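Local atomic coordinates of cytosol aminopeptidase (Staphylococcus aureus subsp. aureus, PDB entry 3KZW), a protein that probably acts as a metal-dependent leucyl aminopeptidase, removing amino acids one at a time from the N-terminal ends of peptides. Residues E367-A379 against F464-H478. Residues are numbered along the deposited sequence; the frame is centred on the assembly and turned at random.
With NA (sodium ion), chain R.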
loop_
_atom_site.group_PDB
_atom_site.type_symbol
_atom_site.label_atom_id
_atom_site.label_comp_id
_atom_site.label_asym_id
_atom_site.label_seq_id
_atom_site.Cartn_x
_atom_site.Cartn_y
_atom_site.Cartn_z
ATOM N N GLU A 367 -23.024 -2.239 -3.490
ATOM C CA GLU A 367 -24.179 -3.125 -3.654
ATOM C C GLU A 367 -25.450 -2.566 -3.004
ATOM O O GLU A 367 -26.563 -2.871 -3.441
ATOM C CB GLU A 367 -23.861 -4.534 -3.119
ATOM C CG GLU A 367 -24.035 -4.750 -1.603
ATOM C CD GLU A 367 -23.042 -3.974 -0.733
ATOM O OE1 GLU A 367 -21.885 -3.751 -1.154
ATOM O OE2 GLU A 367 -23.420 -3.601 0.399
ATOM N N GLY A 368 -25.270 -1.745 -1.972
ATOM C CA GLY A 368 -26.381 -1.216 -1.191
ATOM C C GLY A 368 -27.323 -0.356 -2.004
ATOM O O GLY A 368 -28.537 -0.547 -1.963
ATOM N N ARG A 369 -26.758 0.589 -2.750
ATOM C CA ARG A 369 -27.544 1.490 -3.592
ATOM C C ARG A 369 -28.326 0.742 -4.677
ATOM O O ARG A 369 -29.373 1.207 -5.128
ATOM C CB ARG A 369 -26.652 2.576 -4.209
ATOM C CG ARG A 369 -25.567 2.064 -5.152
ATOM C CD ARG A 369 -24.473 3.095 -5.359
ATOM N NE ARG A 369 -23.552 3.156 -4.224
ATOM C CZ ARG A 369 -22.464 3.920 -4.172
ATOM N NH1 ARG A 369 -22.139 4.707 -5.190
ATOM N NH2 ARG A 369 -21.694 3.900 -3.094
ATOM N N LEU A 370 -27.813 -0.419 -5.082
ATOM C CA LEU A 370 -28.465 -1.246 -6.095
ATOM C C LEU A 370 -29.739 -1.898 -5.566
ATOM O O LEU A 370 -30.786 -1.817 -6.209
ATOM C CB LEU A 370 -27.505 -2.310 -6.639
ATOM C CG LEU A 370 -26.285 -1.833 -7.437
ATOM C CD1 LEU A 370 -25.310 -2.978 -7.644
ATOM C CD2 LEU A 370 -26.681 -1.214 -8.777
ATOM N N VAL A 371 -29.653 -2.528 -4.396
ATOM C CA VAL A 371 -30.820 -3.183 -3.803
ATOM C C VAL A 371 -31.860 -2.173 -3.313
ATOM O O VAL A 371 -33.060 -2.447 -3.355
ATOM C CB VAL A 371 -30.449 -4.199 -2.680
ATOM C CG1 VAL A 371 -29.518 -5.277 -3.220
ATOM C CG2 VAL A 371 -29.841 -3.510 -1.461
ATOM N N LEU A 372 -31.393 -1.006 -2.865
ATOM C CA LEU A 372 -32.278 0.073 -2.438
ATOM C C LEU A 372 -33.053 0.636 -3.620
ATOM O O LEU A 372 -34.231 0.965 -3.491
ATOM C CB LEU A 372 -31.491 1.192 -1.750
ATOM C CG LEU A 372 -30.994 0.962 -0.320
ATOM C CD1 LEU A 372 -29.931 1.987 0.033
ATOM C CD2 LEU A 372 -32.137 0.996 0.695
ATOM N N ALA A 373 -32.385 0.736 -4.767
ATOM C CA ALA A 373 -32.998 1.247 -5.992
ATOM C C ALA A 373 -34.252 0.460 -6.381
ATOM O O ALA A 373 -35.292 1.053 -6.678
ATOM C CB ALA A 373 -31.990 1.239 -7.124
ATOM N N ASP A 374 -34.145 -0.869 -6.370
ATOM C CA ASP A 374 -35.274 -1.746 -6.676
ATOM C C ASP A 374 -36.356 -1.654 -5.605
ATOM O O ASP A 374 -37.548 -1.668 -5.915
ATOM C CB ASP A 374 -34.809 -3.198 -6.843
ATOM C CG ASP A 374 -34.351 -3.519 -8.267
ATOM O OD1 ASP A 374 -34.426 -2.642 -9.155
ATOM O OD2 ASP A 374 -33.920 -4.667 -8.501
ATOM N N ALA A 375 -35.931 -1.544 -4.349
ATOM C CA ALA A 375 -36.853 -1.463 -3.223
ATOM C C ALA A 375 -37.606 -0.130 -3.185
ATOM O O ALA A 375 -38.805 -0.100 -2.898
ATOM C CB ALA A 375 -36.113 -1.706 -1.916
ATOM N N VAL A 376 -36.900 0.963 -3.479
ATOM C CA VAL A 376 -37.498 2.301 -3.497
ATOM C C VAL A 376 -38.542 2.413 -4.608
ATOM O O VAL A 376 -39.642 2.928 -4.382
ATOM C CB VAL A 376 -36.425 3.425 -3.612
ATOM C CG1 VAL A 376 -37.052 4.751 -4.019
ATOM C CG2 VAL A 376 -35.680 3.587 -2.296
ATOM N N PHE A 377 -38.202 1.914 -5.796
ATOM C CA PHE A 377 -39.129 1.923 -6.926
ATOM C C PHE A 377 -40.383 1.106 -6.620
ATOM O O PHE A 377 -41.495 1.516 -6.957
ATOM C CB PHE A 377 -38.455 1.420 -8.209
ATOM C CG PHE A 377 -39.281 1.629 -9.446
ATOM C CD1 PHE A 377 -39.301 2.867 -10.086
ATOM C CD2 PHE A 377 -40.050 0.594 -9.968
ATOM C CE1 PHE A 377 -40.076 3.071 -11.230
ATOM C CE2 PHE A 377 -40.830 0.790 -11.114
ATOM C CZ PHE A 377 -40.840 2.030 -11.744
ATOM N N TYR A 378 -40.192 -0.043 -5.975
ATOM C CA TYR A 378 -41.304 -0.889 -5.548
ATOM C C TYR A 378 -42.158 -0.206 -4.480
ATOM O O TYR A 378 -43.383 -0.304 -4.506
ATOM C CB TYR A 378 -40.793 -2.242 -5.045
ATOM C CG TYR A 378 -41.875 -3.151 -4.502
ATOM C CD1 TYR A 378 -42.755 -3.813 -5.361
ATOM C CD2 TYR A 378 -42.015 -3.355 -3.130
ATOM C CE1 TYR A 378 -43.752 -4.648 -4.866
ATOM C CE2 TYR A 378 -43.008 -4.189 -2.624
ATOM C CZ TYR A 378 -43.871 -4.831 -3.498
ATOM O OH TYR A 378 -44.850 -5.657 -3.004
ATOM N N ALA A 379 -41.508 0.485 -3.546
ATOM C CA ALA A 379 -42.214 1.200 -2.482
ATOM C C ALA A 379 -43.102 2.317 -3.034
ATOM O O ALA A 379 -44.184 2.580 -2.503
ATOM C CB ALA A 379 -41.224 1.755 -1.470
ATOM N N PHE A 464 -23.057 11.019 -4.139
ATOM C CA PHE A 464 -23.343 10.221 -5.329
ATOM C C PHE A 464 -24.310 9.078 -5.014
ATOM O O PHE A 464 -25.310 8.897 -5.710
ATOM C CB PHE A 464 -22.044 9.662 -5.924
ATOM C CG PHE A 464 -22.241 8.885 -7.199
ATOM C CD1 PHE A 464 -22.610 7.547 -7.165
ATOM C CD2 PHE A 464 -22.054 9.493 -8.432
ATOM C CE1 PHE A 464 -22.798 6.830 -8.338
ATOM C CE2 PHE A 464 -22.234 8.780 -9.612
ATOM C CZ PHE A 464 -22.609 7.448 -9.564
ATOM N N ALA A 465 -24.000 8.311 -3.969
ATOM C CA ALA A 465 -24.843 7.198 -3.540
ATOM C C ALA A 465 -26.276 7.646 -3.246
ATOM O O ALA A 465 -27.237 6.981 -3.642
ATOM C CB ALA A 465 -24.237 6.521 -2.327
ATOM N N ALA A 466 -26.406 8.781 -2.561
ATOM C CA ALA A 466 -27.707 9.350 -2.222
ATOM C C ALA A 466 -28.483 9.739 -3.478
ATOM O O ALA A 466 -29.683 9.477 -3.582
ATOM C CB ALA A 466 -27.531 10.552 -1.311
ATOM N N SER A 467 -27.781 10.356 -4.425
ATOM C CA SER A 467 -28.357 10.737 -5.711
ATOM C C SER A 467 -28.857 9.515 -6.474
ATOM O O SER A 467 -29.913 9.559 -7.104
ATOM C CB SER A 467 -27.325 11.487 -6.553
ATOM O OG SER A 467 -27.870 11.882 -7.800
ATOM N N PHE A 468 -28.094 8.428 -6.404
ATOM C CA PHE A 468 -28.452 7.180 -7.071
ATOM C C PHE A 468 -29.735 6.580 -6.495
ATOM O O PHE A 468 -30.634 6.200 -7.245
ATOM C CB PHE A 468 -27.303 6.174 -6.985
ATOM C CG PHE A 468 -27.497 4.952 -7.839
ATOM C CD1 PHE A 468 -28.166 3.838 -7.344
ATOM C CD2 PHE A 468 -27.002 4.910 -9.136
ATOM C CE1 PHE A 468 -28.346 2.700 -8.129
ATOM C CE2 PHE A 468 -27.173 3.779 -9.930
ATOM C CZ PHE A 468 -27.848 2.672 -9.426
ATOM N N VAL A 469 -29.810 6.505 -5.169
ATOM C CA VAL A 469 -30.970 5.945 -4.477
ATOM C C VAL A 469 -32.227 6.806 -4.662
ATOM O O VAL A 469 -33.292 6.281 -4.993
ATOM C CB VAL A 469 -30.673 5.709 -2.973
ATOM C CG1 VAL A 469 -31.921 5.257 -2.225
ATOM C CG2 VAL A 469 -29.563 4.682 -2.811
ATOM N N THR A 470 -32.091 8.122 -4.476
ATOM C CA THR A 470 -33.238 9.040 -4.530
ATOM C C THR A 470 -33.774 9.261 -5.941
ATOM O O THR A 470 -34.852 9.838 -6.117
ATOM C CB THR A 470 -32.925 10.407 -3.886
ATOM O OG1 THR A 470 -31.745 10.958 -4.481
ATOM C CG2 THR A 470 -32.720 10.259 -2.380
ATOM N N HIS A 471 -33.020 8.807 -6.940
ATOM C CA HIS A 471 -33.436 8.880 -8.341
ATOM C C HIS A 471 -34.684 8.040 -8.593
ATOM O O HIS A 471 -35.537 8.414 -9.391
ATOM C CB HIS A 471 -32.297 8.416 -9.252
ATOM C CG HIS A 471 -32.685 8.264 -10.693
ATOM N ND1 HIS A 471 -32.739 9.329 -11.568
ATOM C CD2 HIS A 471 -33.022 7.168 -11.415
ATOM C CE1 HIS A 471 -33.100 8.896 -12.764
ATOM N NE2 HIS A 471 -33.277 7.589 -12.698
ATOM N N PHE A 472 -34.788 6.917 -7.888
ATOM C CA PHE A 472 -35.816 5.914 -8.156
ATOM C C PHE A 472 -37.178 6.206 -7.513
ATOM O O PHE A 472 -38.144 5.459 -7.712
ATOM C CB PHE A 472 -35.301 4.525 -7.769
ATOM C CG PHE A 472 -34.235 4.006 -8.693
ATOM C CD1 PHE A 472 -32.906 4.383 -8.525
ATOM C CD2 PHE A 472 -34.564 3.153 -9.744
ATOM C CE1 PHE A 472 -31.916 3.913 -9.383
ATOM C CE2 PHE A 472 -33.582 2.675 -10.607
ATOM C CZ PHE A 472 -32.254 3.054 -10.427
ATOM N N SER A 473 -37.253 7.300 -6.761
ATOM C CA SER A 473 -38.504 7.713 -6.131
ATOM C C SER A 473 -39.290 8.694 -7.005
ATOM O O SER A 473 -40.453 9.001 -6.716
ATOM C CB SER A 473 -38.232 8.335 -4.762
ATOM O OG SER A 473 -37.355 9.441 -4.875
ATOM N N GLY A 474 -38.655 9.178 -8.072
ATOM C CA GLY A 474 -39.257 10.183 -8.938
ATOM C C GLY A 474 -39.352 11.511 -8.215
ATOM O O GLY A 474 -38.351 12.014 -7.699
ATOM N N GLN A 475 -40.558 12.071 -8.164
ATOM C CA GLN A 475 -40.791 13.346 -7.488
ATOM C C GLN A 475 -41.367 13.172 -6.080
ATOM O O GLN A 475 -41.614 14.157 -5.380
ATOM C CB GLN A 475 -41.689 14.254 -8.337
ATOM C CG GLN A 475 -41.069 14.686 -9.665
ATOM C CD GLN A 475 -39.743 15.419 -9.491
ATOM O OE1 GLN A 475 -39.708 16.562 -9.027
ATOM N NE2 GLN A 475 -38.646 14.762 -9.867
ATOM N N THR A 476 -41.571 11.919 -5.674
ATOM C CA THR A 476 -42.060 11.590 -4.334
ATOM C C THR A 476 -41.053 12.044 -3.277
ATOM O O THR A 476 -39.862 11.764 -3.412
ATOM C CB THR A 476 -42.303 10.073 -4.190
ATOM O OG1 THR A 476 -43.141 9.622 -5.260
ATOM C CG2 THR A 476 -42.963 9.742 -2.855
ATOM N N PRO A 477 -41.524 12.765 -2.237
ATOM C CA PRO A 477 -40.670 13.162 -1.119
ATOM C C PRO A 477 -39.854 11.989 -0.579
ATOM O O PRO A 477 -40.417 10.971 -0.181
ATOM C CB PRO A 477 -41.678 13.653 -0.077
ATOM C CG PRO A 477 -42.777 14.224 -0.890
ATOM C CD PRO A 477 -42.873 13.354 -2.119
ATOM N N HIS A 478 -38.533 12.145 -0.586
ATOM C CA HIS A 478 -37.615 11.061 -0.256
ATOM C C HIS A 478 -36.504 11.555 0.669
ATOM O O HIS A 478 -35.823 12.538 0.362
ATOM C CB HIS A 478 -37.006 10.491 -1.545
ATOM C CG HIS A 478 -36.273 9.195 -1.366
ATOM N ND1 HIS A 478 -36.144 8.274 -2.382
ATOM C CD2 HIS A 478 -35.628 8.665 -0.298
ATOM C CE1 HIS A 478 -35.450 7.236 -1.950
ATOM N NE2 HIS A 478 -35.129 7.446 -0.687
HETATM NA NA NA R . -36.091 11.899 -6.593
HETATM O O HOH W 1 -37.675 12.081 -4.933
HETATM O O HOH W 2 -35.252 12.163 -8.816
#
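With CG between its backbone N and carbonyl carbon (chi1 63°) and a bend at chi3, R369 lays its guanidinium over A465, whose CB lies 3.6 Å from R369 CZ; NH1 meets the ring edge of F464. The arginine side chain sits as a single knob in the hole formed by F464, A465, F468 and V469. In F472, CG stands anti to the carbonyl carbon (chi1 -71°), which brings the ring face against A373: A373 CB lies 3.6 Å from the centroid of the F472 ring, a CH-pi contact over the face. F468 turns its edge to the carbonyl O of R369. L372 and V376 pack on V469, and CG1 of V376 also reaches CE1 of H478 at 3.6 Å. That imidazole is fixed at both nitrogens: ND1 donates in its ring plane to S473 OG, 3.0 Å away, while NE2 bonds D389 of strand 386-391. No hydrogen bond joins the two segments. The helical segments 368-379 and 464-470 run roughly parallel within the catalytic domain, their axes 9.0 Å apart at closest and 26° between their directions. Beyond the second helix, the type II' turn S473-T476 helps shape a sodium site, where the ion binds the carbonyl oxygens of T470 and G474 and two waters.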